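Local structure of endo-1,4-beta-xylanase (Bacteroides thetaiotaomicron VPI-5482, 3KST) at residues 152-157 / 187-192; 128-133 / 144-149; 172-177 / 227-232; 179-184 / 203-208; 213-218 / 249-254. The protein probably hydrolyses O-glycosidic bonds in xylan or related plant polysaccharides as a calcium-binding family 43 glycoside hydrolase. One frame throughout, in Å; residues are numbered along the deposited sequence.

Contact 1: residues 152-157 / 187-192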
# COMPACT_ATOMS: atom_id res chain seq x y z
N ASN A 152 14.88 -5.96 -4.33
CA ASN A 152 13.74 -5.09 -4.54
C ASN A 152 14.14 -3.71 -4.02
O ASN A 152 14.44 -3.58 -2.83
CB ASN A 152 12.50 -5.56 -3.77
CG ASN A 152 11.90 -6.84 -4.29
OD1 ASN A 152 12.50 -7.61 -5.07
ND2 ASN A 152 10.67 -7.09 -3.86
N VAL A 153 14.15 -2.72 -4.92
CA VAL A 153 14.49 -1.31 -4.60
C VAL A 153 13.35 -0.39 -4.96
O VAL A 153 12.75 -0.50 -6.04
CB VAL A 153 15.78 -0.91 -5.35
CG1 VAL A 153 16.18 0.55 -5.05
CG2 VAL A 153 16.88 -1.84 -4.95
N ILE A 154 13.02 0.52 -4.05
CA ILE A 154 12.00 1.51 -4.25
C ILE A 154 12.55 2.68 -5.08
O ILE A 154 13.53 3.33 -4.69
CB ILE A 154 11.41 2.03 -2.92
CG1 ILE A 154 10.76 0.85 -2.18
CG2 ILE A 154 10.36 3.15 -3.22
CD1 ILE A 154 10.22 1.19 -0.77
N TRP A 155 11.92 2.90 -6.21
CA TRP A 155 12.20 3.99 -7.15
C TRP A 155 11.04 4.97 -7.18
O TRP A 155 9.95 4.69 -6.68
CB TRP A 155 12.44 3.41 -8.56
CG TRP A 155 13.77 2.77 -8.70
CD1 TRP A 155 14.16 1.57 -8.21
CD2 TRP A 155 14.90 3.33 -9.34
NE1 TRP A 155 15.46 1.31 -8.54
CE2 TRP A 155 15.94 2.38 -9.24
CE3 TRP A 155 15.12 4.52 -10.04
CZ2 TRP A 155 17.22 2.61 -9.79
CZ3 TRP A 155 16.38 4.75 -10.57
CH2 TRP A 155 17.42 3.81 -10.41
N VAL A 156 11.27 6.14 -7.76
CA VAL A 156 10.22 7.10 -8.00
C VAL A 156 10.44 7.71 -9.38
O VAL A 156 11.60 7.72 -9.86
CB VAL A 156 10.21 8.22 -6.92
CG1 VAL A 156 11.56 9.03 -6.98
CG2 VAL A 156 8.96 9.13 -7.04
N ALA A 157 9.34 8.13 -10.00
CA ALA A 157 9.37 8.91 -11.24
C ALA A 157 8.14 9.80 -11.28
O ALA A 157 7.12 9.46 -10.73
CB ALA A 157 9.37 8.01 -12.45
N LYS A 187 17.00 -9.41 -0.06
CA LYS A 187 17.39 -7.99 -0.14
C LYS A 187 16.15 -7.32 -0.72
O LYS A 187 15.95 -7.31 -1.93
CB LYS A 187 18.62 -7.84 -1.02
CG LYS A 187 19.17 -6.44 -1.00
CD LYS A 187 20.45 -6.29 -1.80
CE LYS A 187 21.00 -4.90 -1.65
NZ LYS A 187 22.35 -4.68 -2.22
N VAL A 188 15.30 -6.79 0.17
CA VAL A 188 13.98 -6.28 -0.19
C VAL A 188 13.57 -5.01 0.55
O VAL A 188 13.60 -5.01 1.77
CB VAL A 188 12.88 -7.35 0.14
CG1 VAL A 188 11.43 -6.82 -0.10
CG2 VAL A 188 13.11 -8.65 -0.66
N ALA A 189 13.25 -3.95 -0.20
CA ALA A 189 12.68 -2.70 0.29
C ALA A 189 11.48 -2.56 -0.67
O ALA A 189 11.64 -2.65 -1.90
CB ALA A 189 13.64 -1.56 0.15
N GLU A 190 10.28 -2.41 -0.13
CA GLU A 190 9.07 -2.43 -0.96
C GLU A 190 7.88 -1.83 -0.23
O GLU A 190 8.03 -1.28 0.88
CB GLU A 190 8.76 -3.87 -1.40
CG GLU A 190 8.37 -4.84 -0.25
CD GLU A 190 8.12 -6.29 -0.71
OE1 GLU A 190 8.55 -6.68 -1.82
OE2 GLU A 190 7.50 -7.04 0.07
N GLY A 191 6.70 -1.95 -0.86
CA GLY A 191 5.45 -1.43 -0.32
C GLY A 191 5.54 0.02 0.11
O GLY A 191 5.19 0.33 1.24
N PRO A 192 6.04 0.92 -0.77
CA PRO A 192 6.11 2.34 -0.42
C PRO A 192 4.77 3.05 -0.12
O PRO A 192 3.71 2.68 -0.65
CB PRO A 192 6.76 2.96 -1.68
CG PRO A 192 6.31 2.12 -2.75
CD PRO A 192 6.37 0.72 -2.19

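Contact 2: residues 128-133 / 144-149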
# COMPACT_ATOMS: atom_id res chain seq x y z
N SER A 128 7.97 -4.48 -12.42
CA SER A 128 7.86 -3.58 -11.30
C SER A 128 6.59 -3.87 -10.54
O SER A 128 5.62 -4.31 -11.14
CB SER A 128 7.94 -2.07 -11.72
OG SER A 128 7.33 -1.78 -12.99
N ILE A 129 6.61 -3.55 -9.25
CA ILE A 129 5.46 -3.77 -8.40
C ILE A 129 5.29 -2.68 -7.34
O ILE A 129 6.11 -1.74 -7.22
CB ILE A 129 5.59 -5.16 -7.69
CG1 ILE A 129 6.88 -5.22 -6.84
CG2 ILE A 129 5.53 -6.31 -8.71
CD1 ILE A 129 7.02 -6.49 -6.05
N ASP A 130 4.20 -2.81 -6.58
CA ASP A 130 3.97 -1.97 -5.38
C ASP A 130 3.82 -0.45 -5.62
O ASP A 130 4.32 0.38 -4.87
CB ASP A 130 5.01 -2.28 -4.28
CG ASP A 130 4.97 -3.70 -3.79
OD1 ASP A 130 4.25 -4.52 -4.38
OD2 ASP A 130 5.63 -3.99 -2.77
N THR A 131 3.07 -0.13 -6.66
CA THR A 131 2.72 1.25 -6.98
C THR A 131 2.12 2.02 -5.78
O THR A 131 1.28 1.48 -5.04
CB THR A 131 1.64 1.32 -8.05
OG1 THR A 131 0.52 0.51 -7.66
CG2 THR A 131 2.15 0.90 -9.40
N SER A 132 2.56 3.25 -5.60
CA SER A 132 1.93 4.17 -4.65
C SER A 132 2.08 5.56 -5.24
O SER A 132 3.21 5.96 -5.55
CB SER A 132 2.56 4.12 -3.27
OG SER A 132 1.75 4.87 -2.37
N LEU A 133 0.94 6.24 -5.44
CA LEU A 133 0.87 7.59 -6.00
C LEU A 133 0.90 8.67 -4.92
O LEU A 133 0.30 8.55 -3.85
CB LEU A 133 -0.42 7.77 -6.83
CG LEU A 133 -0.69 9.11 -7.55
CD1 LEU A 133 0.30 9.36 -8.71
CD2 LEU A 133 -2.11 9.09 -8.04
N TYR A 144 5.71 5.97 -6.83
CA TYR A 144 6.70 5.18 -6.12
C TYR A 144 6.38 3.73 -6.48
O TYR A 144 5.21 3.37 -6.57
CB TYR A 144 6.64 5.43 -4.61
CG TYR A 144 6.90 6.89 -4.33
CD1 TYR A 144 5.86 7.82 -4.44
CD2 TYR A 144 8.18 7.36 -4.05
CE1 TYR A 144 6.10 9.19 -4.28
CE2 TYR A 144 8.42 8.74 -3.85
CZ TYR A 144 7.37 9.64 -3.97
OH TYR A 144 7.56 10.98 -3.80
N PHE A 145 7.42 2.94 -6.73
CA PHE A 145 7.28 1.56 -7.16
C PHE A 145 8.62 0.88 -6.99
O PHE A 145 9.63 1.57 -6.83
CB PHE A 145 6.78 1.48 -8.62
CG PHE A 145 7.62 2.24 -9.59
CD1 PHE A 145 7.36 3.61 -9.83
CD2 PHE A 145 8.65 1.62 -10.31
CE1 PHE A 145 8.13 4.33 -10.72
CE2 PHE A 145 9.41 2.36 -11.22
CZ PHE A 145 9.13 3.72 -11.42
N VAL A 146 8.61 -0.45 -7.03
CA VAL A 146 9.80 -1.29 -6.87
C VAL A 146 10.34 -1.72 -8.20
O VAL A 146 9.56 -2.20 -9.04
CB VAL A 146 9.45 -2.60 -6.10
CG1 VAL A 146 10.60 -3.67 -6.21
CG2 VAL A 146 9.10 -2.29 -4.63
N ARG A 147 11.64 -1.53 -8.43
CA ARG A 147 12.33 -2.14 -9.57
C ARG A 147 13.28 -3.16 -8.95
O ARG A 147 13.80 -2.97 -7.83
CB ARG A 147 13.12 -1.15 -10.39
CG ARG A 147 12.29 -0.03 -10.99
CD ARG A 147 13.19 1.02 -11.64
NE ARG A 147 13.96 0.52 -12.77
CZ ARG A 147 15.01 1.14 -13.33
NH1 ARG A 147 15.46 2.30 -12.85
NH2 ARG A 147 15.62 0.58 -14.36
N PHE A 148 13.57 -4.20 -9.72
CA PHE A 148 14.45 -5.29 -9.28
C PHE A 148 15.87 -4.98 -9.76
O PHE A 148 16.43 -5.66 -10.62
CB PHE A 148 13.91 -6.62 -9.81
CG PHE A 148 12.46 -6.81 -9.53
CD1 PHE A 148 12.04 -7.14 -8.24
CD2 PHE A 148 11.51 -6.61 -10.51
CE1 PHE A 148 10.68 -7.30 -7.97
CE2 PHE A 148 10.17 -6.75 -10.25
CZ PHE A 148 9.74 -7.11 -8.98
N THR A 149 16.44 -3.91 -9.20
CA THR A 149 17.74 -3.40 -9.59
C THR A 149 18.88 -3.80 -8.67
O THR A 149 20.03 -3.85 -9.12
CB THR A 149 17.71 -1.87 -9.72
OG1 THR A 149 17.20 -1.27 -8.51
CG2 THR A 149 16.82 -1.46 -10.91

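Contact 3: residues 172-177 / 227-232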
# COMPACT_ATOMS: atom_id res chain seq x y z
N ASN A 172 14.44 8.19 -10.23
CA ASN A 172 15.31 8.38 -9.06
C ASN A 172 15.22 7.19 -8.13
O ASN A 172 14.13 6.66 -7.90
CB ASN A 172 14.91 9.64 -8.29
CG ASN A 172 15.56 10.89 -8.82
OD1 ASN A 172 16.69 11.22 -8.46
ND2 ASN A 172 14.82 11.64 -9.64
N GLN A 173 16.35 6.81 -7.56
CA GLN A 173 16.43 5.71 -6.62
C GLN A 173 16.20 6.20 -5.19
O GLN A 173 16.92 7.10 -4.70
CB GLN A 173 17.77 4.98 -6.74
CG GLN A 173 17.89 3.87 -5.70
CD GLN A 173 19.14 3.09 -5.88
OE1 GLN A 173 19.33 2.45 -6.90
NE2 GLN A 173 19.99 3.07 -4.85
N CYS A 174 15.25 5.57 -4.49
CA CYS A 174 14.86 5.99 -3.14
C CYS A 174 15.48 5.17 -1.98
O CYS A 174 16.25 5.71 -1.19
CB CYS A 174 13.32 6.00 -2.95
SG CYS A 174 12.39 6.89 -4.26
N ILE A 175 15.12 3.89 -1.90
CA ILE A 175 15.48 3.03 -0.77
C ILE A 175 15.82 1.58 -1.18
O ILE A 175 15.11 0.98 -1.97
CB ILE A 175 14.28 2.95 0.24
CG1 ILE A 175 13.86 4.32 0.81
CG2 ILE A 175 14.58 1.98 1.37
CD1 ILE A 175 14.91 4.98 1.59
N LYS A 176 16.95 1.08 -0.68
CA LYS A 176 17.31 -0.34 -0.81
C LYS A 176 17.57 -0.93 0.58
O LYS A 176 17.78 -0.18 1.54
CB LYS A 176 18.43 -0.58 -1.83
CG LYS A 176 19.77 0.03 -1.63
CD LYS A 176 20.54 -0.14 -2.94
CE LYS A 176 22.01 -0.24 -2.80
NZ LYS A 176 22.58 -0.14 -4.19
N ALA A 177 17.49 -2.26 0.68
CA ALA A 177 17.71 -2.99 1.96
C ALA A 177 19.21 -2.90 2.29
O ALA A 177 20.05 -3.39 1.51
CB ALA A 177 17.24 -4.41 1.83
N GLY A 227 13.91 12.52 -3.15
CA GLY A 227 15.14 12.40 -2.40
C GLY A 227 16.06 13.60 -2.45
O GLY A 227 15.60 14.69 -2.85
N PRO A 228 17.32 13.43 -1.98
CA PRO A 228 17.86 12.19 -1.37
C PRO A 228 17.24 11.87 0.01
O PRO A 228 16.70 12.75 0.67
CB PRO A 228 19.36 12.46 -1.27
CG PRO A 228 19.44 13.96 -1.18
CD PRO A 228 18.39 14.43 -2.15
N TRP A 229 17.34 10.61 0.42
CA TRP A 229 16.64 10.09 1.59
C TRP A 229 17.52 9.66 2.77
O TRP A 229 18.54 8.99 2.56
CB TRP A 229 15.82 8.86 1.19
CG TRP A 229 14.90 9.13 0.08
CD1 TRP A 229 15.17 9.00 -1.25
CD2 TRP A 229 13.57 9.62 0.18
NE1 TRP A 229 14.06 9.35 -1.99
CE2 TRP A 229 13.07 9.76 -1.14
CE3 TRP A 229 12.74 9.97 1.27
CZ2 TRP A 229 11.78 10.22 -1.40
CZ3 TRP A 229 11.47 10.44 1.01
CH2 TRP A 229 10.99 10.57 -0.32
N VAL A 230 17.11 10.08 3.98
CA VAL A 230 17.78 9.67 5.22
C VAL A 230 16.78 8.83 6.02
O VAL A 230 15.67 9.25 6.29
CB VAL A 230 18.37 10.84 6.07
CG1 VAL A 230 19.35 11.66 5.22
CG2 VAL A 230 17.27 11.72 6.67
N LYS A 231 17.19 7.61 6.34
CA LYS A 231 16.38 6.66 7.08
C LYS A 231 16.36 7.05 8.54
O LYS A 231 17.40 7.51 9.07
CB LYS A 231 16.92 5.22 6.96
CG LYS A 231 16.63 4.56 5.61
CD LYS A 231 17.45 3.31 5.42
CE LYS A 231 17.21 2.63 4.05
NZ LYS A 231 18.08 1.46 3.81
N TYR A 232 15.19 6.93 9.15
CA TYR A 232 15.02 7.14 10.60
C TYR A 232 15.98 6.19 11.34
O TYR A 232 16.03 4.99 11.02
CB TYR A 232 13.56 6.86 10.95
CG TYR A 232 13.21 6.94 12.42
CD1 TYR A 232 13.60 8.03 13.21
CD2 TYR A 232 12.42 5.95 13.01
CE1 TYR A 232 13.24 8.09 14.58
CE2 TYR A 232 12.04 6.01 14.33
CZ TYR A 232 12.44 7.07 15.12
OH TYR A 232 12.05 7.04 16.44

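Contact 4: residues 179-184 / 203-208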
# COMPACT_ATOMS: atom_id res chain seq x y z
N VAL A 179 20.51 -1.97 6.21
CA VAL A 179 20.82 -2.17 7.64
C VAL A 179 20.33 -3.54 8.12
O VAL A 179 19.56 -4.21 7.45
CB VAL A 179 20.26 -0.99 8.51
CG1 VAL A 179 20.80 0.34 8.00
CG2 VAL A 179 18.77 -0.97 8.54
N SER A 180 20.77 -3.93 9.32
CA SER A 180 20.50 -5.28 9.85
C SER A 180 19.04 -5.74 9.83
O SER A 180 18.73 -6.80 9.27
CB SER A 180 21.05 -5.41 11.27
OG SER A 180 20.67 -6.67 11.82
N TRP A 181 18.14 -4.93 10.39
CA TRP A 181 16.70 -5.29 10.46
C TRP A 181 16.07 -5.47 9.08
O TRP A 181 15.10 -6.20 8.95
CB TRP A 181 15.87 -4.28 11.27
CG TRP A 181 15.46 -2.99 10.57
CD1 TRP A 181 16.11 -1.78 10.61
CD2 TRP A 181 14.30 -2.80 9.74
NE1 TRP A 181 15.44 -0.87 9.84
CE2 TRP A 181 14.32 -1.44 9.32
CE3 TRP A 181 13.26 -3.64 9.31
CZ2 TRP A 181 13.33 -0.91 8.47
CZ3 TRP A 181 12.27 -3.11 8.49
CH2 TRP A 181 12.31 -1.76 8.08
N GLU A 182 16.65 -4.78 8.08
CA GLU A 182 16.21 -4.86 6.67
C GLU A 182 16.81 -6.03 5.87
O GLU A 182 16.47 -6.19 4.71
CB GLU A 182 16.65 -3.58 5.91
CG GLU A 182 16.12 -2.29 6.47
CD GLU A 182 16.74 -1.06 5.85
OE1 GLU A 182 17.90 -1.11 5.37
OE2 GLU A 182 16.07 -0.01 5.93
N LEU A 183 17.73 -6.80 6.47
CA LEU A 183 18.42 -7.91 5.83
C LEU A 183 18.31 -9.21 6.66
O LEU A 183 19.30 -9.94 6.84
CB LEU A 183 19.90 -7.51 5.59
CG LEU A 183 20.12 -6.27 4.70
CD1 LEU A 183 21.56 -5.78 4.75
CD2 LEU A 183 19.69 -6.56 3.28
N LEU A 184 17.11 -9.48 7.17
CA LEU A 184 16.81 -10.75 7.81
C LEU A 184 16.63 -11.86 6.75
O LEU A 184 17.04 -13.00 6.98
CB LEU A 184 15.59 -10.64 8.73
CG LEU A 184 15.70 -9.81 10.00
CD1 LEU A 184 14.30 -9.55 10.59
CD2 LEU A 184 16.61 -10.47 11.07
N LEU A 203 8.77 8.80 3.40
CA LEU A 203 8.61 7.59 2.60
C LEU A 203 8.60 6.43 3.59
O LEU A 203 9.63 6.11 4.21
CB LEU A 203 9.74 7.46 1.58
CG LEU A 203 9.69 6.35 0.51
CD1 LEU A 203 10.77 6.64 -0.57
CD2 LEU A 203 9.84 4.95 1.04
N ILE A 204 7.42 5.80 3.74
CA ILE A 204 7.17 4.71 4.67
C ILE A 204 7.16 3.39 3.84
O ILE A 204 6.41 3.24 2.84
CB ILE A 204 5.85 4.97 5.45
CG1 ILE A 204 5.81 6.42 6.01
CG2 ILE A 204 5.71 3.96 6.55
CD1 ILE A 204 4.42 7.00 6.17
N TYR A 205 8.01 2.44 4.24
CA TYR A 205 8.23 1.23 3.45
C TYR A 205 8.39 -0.01 4.30
O TYR A 205 8.60 0.09 5.52
CB TYR A 205 9.52 1.44 2.59
CG TYR A 205 10.78 1.59 3.42
CD1 TYR A 205 11.21 2.85 3.86
CD2 TYR A 205 11.54 0.46 3.78
CE1 TYR A 205 12.38 2.98 4.66
CE2 TYR A 205 12.71 0.58 4.59
CZ TYR A 205 13.12 1.85 5.00
OH TYR A 205 14.23 2.00 5.81
N SER A 206 8.33 -1.16 3.62
CA SER A 206 8.57 -2.46 4.26
C SER A 206 9.88 -3.09 3.76
O SER A 206 10.29 -2.88 2.62
CB SER A 206 7.40 -3.41 3.99
OG SER A 206 6.16 -2.89 4.44
N ALA A 207 10.57 -3.84 4.63
CA ALA A 207 11.79 -4.57 4.27
C ALA A 207 11.71 -6.04 4.68
O ALA A 207 10.95 -6.39 5.61
CB ALA A 207 13.07 -3.88 4.83
N ASN A 208 12.48 -6.86 3.94
CA ASN A 208 12.59 -8.33 4.02
C ASN A 208 11.57 -9.01 3.16
O ASN A 208 10.56 -8.39 2.77
CB ASN A 208 12.53 -8.88 5.45
CG ASN A 208 13.63 -8.35 6.28
OD1 ASN A 208 14.79 -8.67 6.02
ND2 ASN A 208 13.29 -7.51 7.26

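Contact 5: residues 213-218 / 249-254. With CA (calcium ion), chain C.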
# COMPACT_ATOMS: atom_id res chain seq x y z
N LYS A 213 9.21 -13.82 9.39
CA LYS A 213 8.48 -13.28 10.56
C LYS A 213 8.89 -11.85 10.92
O LYS A 213 8.14 -11.17 11.60
CB LYS A 213 8.61 -14.18 11.81
CG LYS A 213 7.93 -15.49 11.65
CD LYS A 213 8.29 -16.40 12.80
CE LYS A 213 7.60 -17.72 12.68
NZ LYS A 213 8.14 -18.64 13.71
N GLY A 214 10.11 -11.46 10.51
CA GLY A 214 10.70 -10.15 10.67
C GLY A 214 10.42 -9.14 9.58
O GLY A 214 11.07 -8.04 9.58
N TYR A 215 9.49 -9.45 8.67
CA TYR A 215 8.95 -8.42 7.74
C TYR A 215 8.57 -7.25 8.65
O TYR A 215 7.95 -7.45 9.74
CB TYR A 215 7.70 -8.92 7.02
CG TYR A 215 7.28 -8.20 5.74
CD1 TYR A 215 8.19 -7.98 4.70
CD2 TYR A 215 5.95 -7.90 5.50
CE1 TYR A 215 7.79 -7.37 3.48
CE2 TYR A 215 5.54 -7.28 4.28
CZ TYR A 215 6.47 -7.03 3.29
OH TYR A 215 6.07 -6.46 2.12
N GLY A 216 8.96 -6.04 8.25
CA GLY A 216 8.71 -4.86 9.06
C GLY A 216 8.66 -3.56 8.30
O GLY A 216 9.06 -3.51 7.15
N VAL A 217 8.15 -2.54 8.97
CA VAL A 217 7.97 -1.22 8.40
C VAL A 217 8.93 -0.19 8.98
O VAL A 217 9.13 -0.12 10.20
CB VAL A 217 6.54 -0.72 8.64
CG1 VAL A 217 6.33 0.72 8.07
CG2 VAL A 217 5.51 -1.71 8.03
N GLY A 218 9.49 0.65 8.11
CA GLY A 218 10.34 1.76 8.53
C GLY A 218 10.05 2.96 7.66
O GLY A 218 9.22 2.88 6.74
N THR A 249 4.57 -8.62 9.91
CA THR A 249 3.83 -7.38 9.85
C THR A 249 4.38 -6.38 8.85
O THR A 249 5.48 -5.85 9.03
CB THR A 249 3.69 -6.68 11.23
OG1 THR A 249 4.99 -6.30 11.71
CG2 THR A 249 2.94 -7.57 12.24
N GLY A 250 3.62 -6.11 7.79
CA GLY A 250 4.09 -5.16 6.78
C GLY A 250 3.15 -4.87 5.64
O GLY A 250 1.96 -5.22 5.69
N HIS A 251 3.73 -4.20 4.62
CA HIS A 251 3.05 -3.67 3.42
C HIS A 251 1.75 -3.05 3.80
O HIS A 251 0.66 -3.60 3.55
CB HIS A 251 2.88 -4.66 2.27
CG HIS A 251 2.55 -3.99 0.97
ND1 HIS A 251 3.13 -4.38 -0.22
CD2 HIS A 251 1.81 -2.89 0.68
CE1 HIS A 251 2.69 -3.59 -1.19
NE2 HIS A 251 1.90 -2.67 -0.67
N GLY A 252 1.85 -1.87 4.39
CA GLY A 252 0.67 -1.16 4.86
C GLY A 252 0.46 0.18 4.21
O GLY A 252 1.10 0.51 3.21
N ALA A 253 -0.43 0.95 4.81
CA ALA A 253 -0.77 2.28 4.31
C ALA A 253 -1.30 3.17 5.43
O ALA A 253 -2.09 2.67 6.28
CB ALA A 253 -1.79 2.16 3.20
N PRO A 254 -0.87 4.46 5.47
CA PRO A 254 -1.43 5.39 6.45
C PRO A 254 -2.73 6.00 5.92
O PRO A 254 -2.87 6.19 4.71
CB PRO A 254 -0.35 6.46 6.60
CG PRO A 254 0.70 6.19 5.57
CD PRO A 254 0.23 5.09 4.70
CA CA C . 0.80 -0.35 -1.18
O HOH W 1 6.96 -8.63 11.90
O HOH W 2 -0.46 -0.38 0.94
O HOH W 3 2.25 0.53 0.78
O HOH W 4 -1.17 -1.89 -1.69
O HOH W 5 0.85 -0.78 -3.64
O HOH W 6 3.12 0.29 -2.06

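Contact 1: residues 152-157 / 187-192
Lys187 meets Asn152 through its backbone alone: the N-H of Asn152 reaches Lys187 O at 3.0 Å, while the extended lysine chain puts its ammonium group into a salt bridge with Asp150. Val188 follows, its side chain running alongside that of Asn152, with CG1 near Asn152 ND2 in the conformer modelled here. Ala189 then returns the second backbone bond, from its N to Asn152 O at 2.9 Å, and Asn152 is thus held by both its N and its O. The pairing amounts to a single bridge. Beyond it the two strands splay, their directions 43° apart, and Ala189 O packs 3.6 Å from Ile154 CG1. Glu190 has CG between its backbone N and carbonyl carbon (chi1 66°), and the chain runs extended from there. Its OE1 takes the amide of Asn152, Asn152 ND2 to Glu190 OE1 3.0 Å, met nearly along the C-O axis and lying close to the amide plane, although the N-H points to it at a bent 132°. The other oxygen, OE2, shares a hydrogen bond with the hydroxyl of Tyr215. Ile154 CD1 lies 3.7 Å from the backbone N of Glu190, and further on Ile154 and Pro192 overlap along their flanks with opposed directions, Ile154 CG2 to Pro192 CB 3.9 Å. The contact joins two neighbouring blades of the five-bladed beta-propeller expected of family 43, where Glu190, the predicted proton donor, sits on the strand of its sheet that faces the catalytic centre.

Contact 2: residues 128-133 / 144-149
Ile129 and Val146 form an antiparallel hydrogen-bonded pair, and their side chains leave the sheet together on one face. From Ile129 N the bond to Val146 O is 3.3 Å long, in the carbonyl plane and on a lone pair; the return bond, Val146 N to Ile129 O, is shorter at 2.8 Å. Along the isoleucine side chain, Ile129 CB stands back, 4.9 Å from Val146 CB. Ile129 CG1 sits between the backbone N and the carbonyl carbon (chi1 59°), which brings it to 3.7 Å from Val146 CB. There it also meets the tip of the Phe148 ring, and Ile129 CD1 at the end of the chain touches that same ring atom, Phe148 CZ, at 4.0 Å, the two side chains crossing at about a right angle. The two strands belong to a beta hairpin, the first half of a four-stranded antiparallel propeller blade, and they run 161° apart. A beta bulge interrupts the pairing: Asp130 and Thr131 both fall between the pair at Ile129 and the next hydrogen-bonded pair, Ser132 with Tyr144. In the bulge Thr131 CA makes a CA-H...O contact with Tyr144 O at 3.3 Å, and the CB of Asp130, a residue with positive phi, brushes Val146 CG2. Asp130 is predicted to tune the catalytic acid, and its OD2 accepts the backbone N-H of Gly191. Past the bulge Ser132 O lies at the edge of the Tyr144 ring, in its plane and 3.4 Å from Tyr144 CD1. Ser132 OG is hydrogen-bonded to Glu83, a calcium ligand.

Contact 3: residues 172-177 / 227-232
In Trp229, chi1 of -54° sets CG beside the backbone N, anti to the carbonyl carbon, and chi2 turns the indole from there to meet Cys174 and Ile175; Lys231, extended beyond CG, reaches Lys176 with its amine. Atoms of the five-membered ring do most of the touching. Trp229 CD1 comes within 3.5 Å of Cys174 O, and Trp229 NE1 within 3.6 Å of Cys174 CB. The thiol takes part as a sulfur-aromatic contact, Cys174 SG lying 4.6 Å from the centroid of the five-membered ring of Trp229 and 52° off its normal, thus approaching obliquely. Within its own segment, Gly227 CA lies 3.2 Å above one face of the indole, toward the rim. Ile175 crosses the tryptophan side chain at about a right angle, its CD1 4.0 Å from Trp229 CB, while its other branch, CG2, packs 3.8 Å from Lys231 CE. That methylene leads to a hydrogen bond: Lys231 NZ donates to Lys176 O at 2.8 Å, almost on the line of the carbonyl (176°). The ammonium group also has a salt bridge to Glu182, which would balance its charge. Cys174 and Ile175 both face Ile154 as a classic beta bulge in the outer strand. The whole joins the outermost strands of two successive four-stranded sheets, 172-175 and 230-231, as at the outer rim of a beta-propeller where neighbouring blades meet.

Contact 4: residues 179-184 / 203-208
Asn208 and Trp181 are joined by a nearly straight hydrogen bond, Asn208 ND2 to Trp181 O at 2.8 Å with 171° at the hydrogen, lying in both the carbonyl plane and the amide plane. The other end of the amide is just as busy: Asn208 OD1 accepts the N-H of Leu184 at 2.7 Å and that of Gln185, so one buried side chain pins the turn through two successive backbone nitrogens and a carbonyl. A second tight point is Tyr205, whose CG sits between the backbone N and the carbonyl carbon (chi1 65°). Its hydroxyl donates to Glu182 OE2 at 2.7 Å, nearly in line with the C-O bond, the carboxylate turned 61° from the phenol ring. Glu182 OE1 receives Val179 N at 2.9 Å and has Lys231 as a further partner. Between these polar points the methyl of Ala207 fits closely, its CB 3.8 Å from Glu182 CB and also 3.8 Å from Trp181 CZ3. Toward solvent the contact is looser. Trp181 is partly exposed and reaches Tyr205 obliquely, Trp181 CZ2 to Tyr205 CE2 4.2 Å, while Leu184 is exposed and touches chiefly with its CB, near Asn208 OD1. The loop 179-184, with its short 3-10 turn, runs between strands 172-175 and 189-197, linking one sheet to the next, and lies against strand 200-207, which is flanked in its sheet by strands 189-197 and 216-222.

Contact 5: residues 213-218 / 249-254
This is a buried contact of an aromatic ring with glycine-rich backbone, at the starts of strands 216-222 and 250-256, which belong to different sheets. Tyr215 carries it. Its chi1 of -160° sets CG anti to the backbone N, and the ring runs obliquely against the backbone of the other segment, Tyr215 CD2 3.6 Å from Gly250 CA and Tyr215 CE2 3.6 Å from His251 N. Gly250, lacking a side chain, lets the ring come this close. At the tip the tyrosine runs beside His251, Tyr215 OH to His251 CB 3.7 Å, and the hydroxyl is hydrogen-bonded to Glu190, the predicted proton donor. The fold is the five-bladed beta-propeller of family 43, and the contact faces its central calcium site. His251 NE2 binds the calcium ion at 2.6 Å, with the metal in the plane of the imidazole; five waters and Glu83 supply the other ligands, and one of these waters donates to Gly252 O. Away from the metal, Val217 CG2 rests 3.9 Å from Gly250 CA. The carbonyls Tyr215 O and Thr249 O come within 3.0 Å of each other, two acceptors that cannot bond. A water links the two segments, donating to Tyr215 O at 2.7 Å and to Lys213 O and accepting from Thr249 N. Thr249 O is approached instead by Gly216 CA in a CA-H...O contact of 3.4 Å.

How the contacts relate
Contacts 1, 2 and 5 gather round the predicted catalytic centre. Glu190 of contact 1 lies 2.6 Å through OE2 from Tyr215 OH of contact 5, and Asp130 OD2 of contact 2 packs 3.4 Å from His251 CE1, next to the calcium ion. Contacts 1 and 2, with centres about 6 Å apart, share a sheet, Trp155 N probably bonding to Phe145 O. Contact 3 joins the outer strands of the two sheets that contact 1 bridges, its centre about 9 Å from that of contact 1. Contact 4 is nested in the loop contact 3 closes, and Lys231 NZ to Glu182 OE1, 3.0 Å, couples them. Ser206 of contact 4 probably bonds His251 N of contact 5.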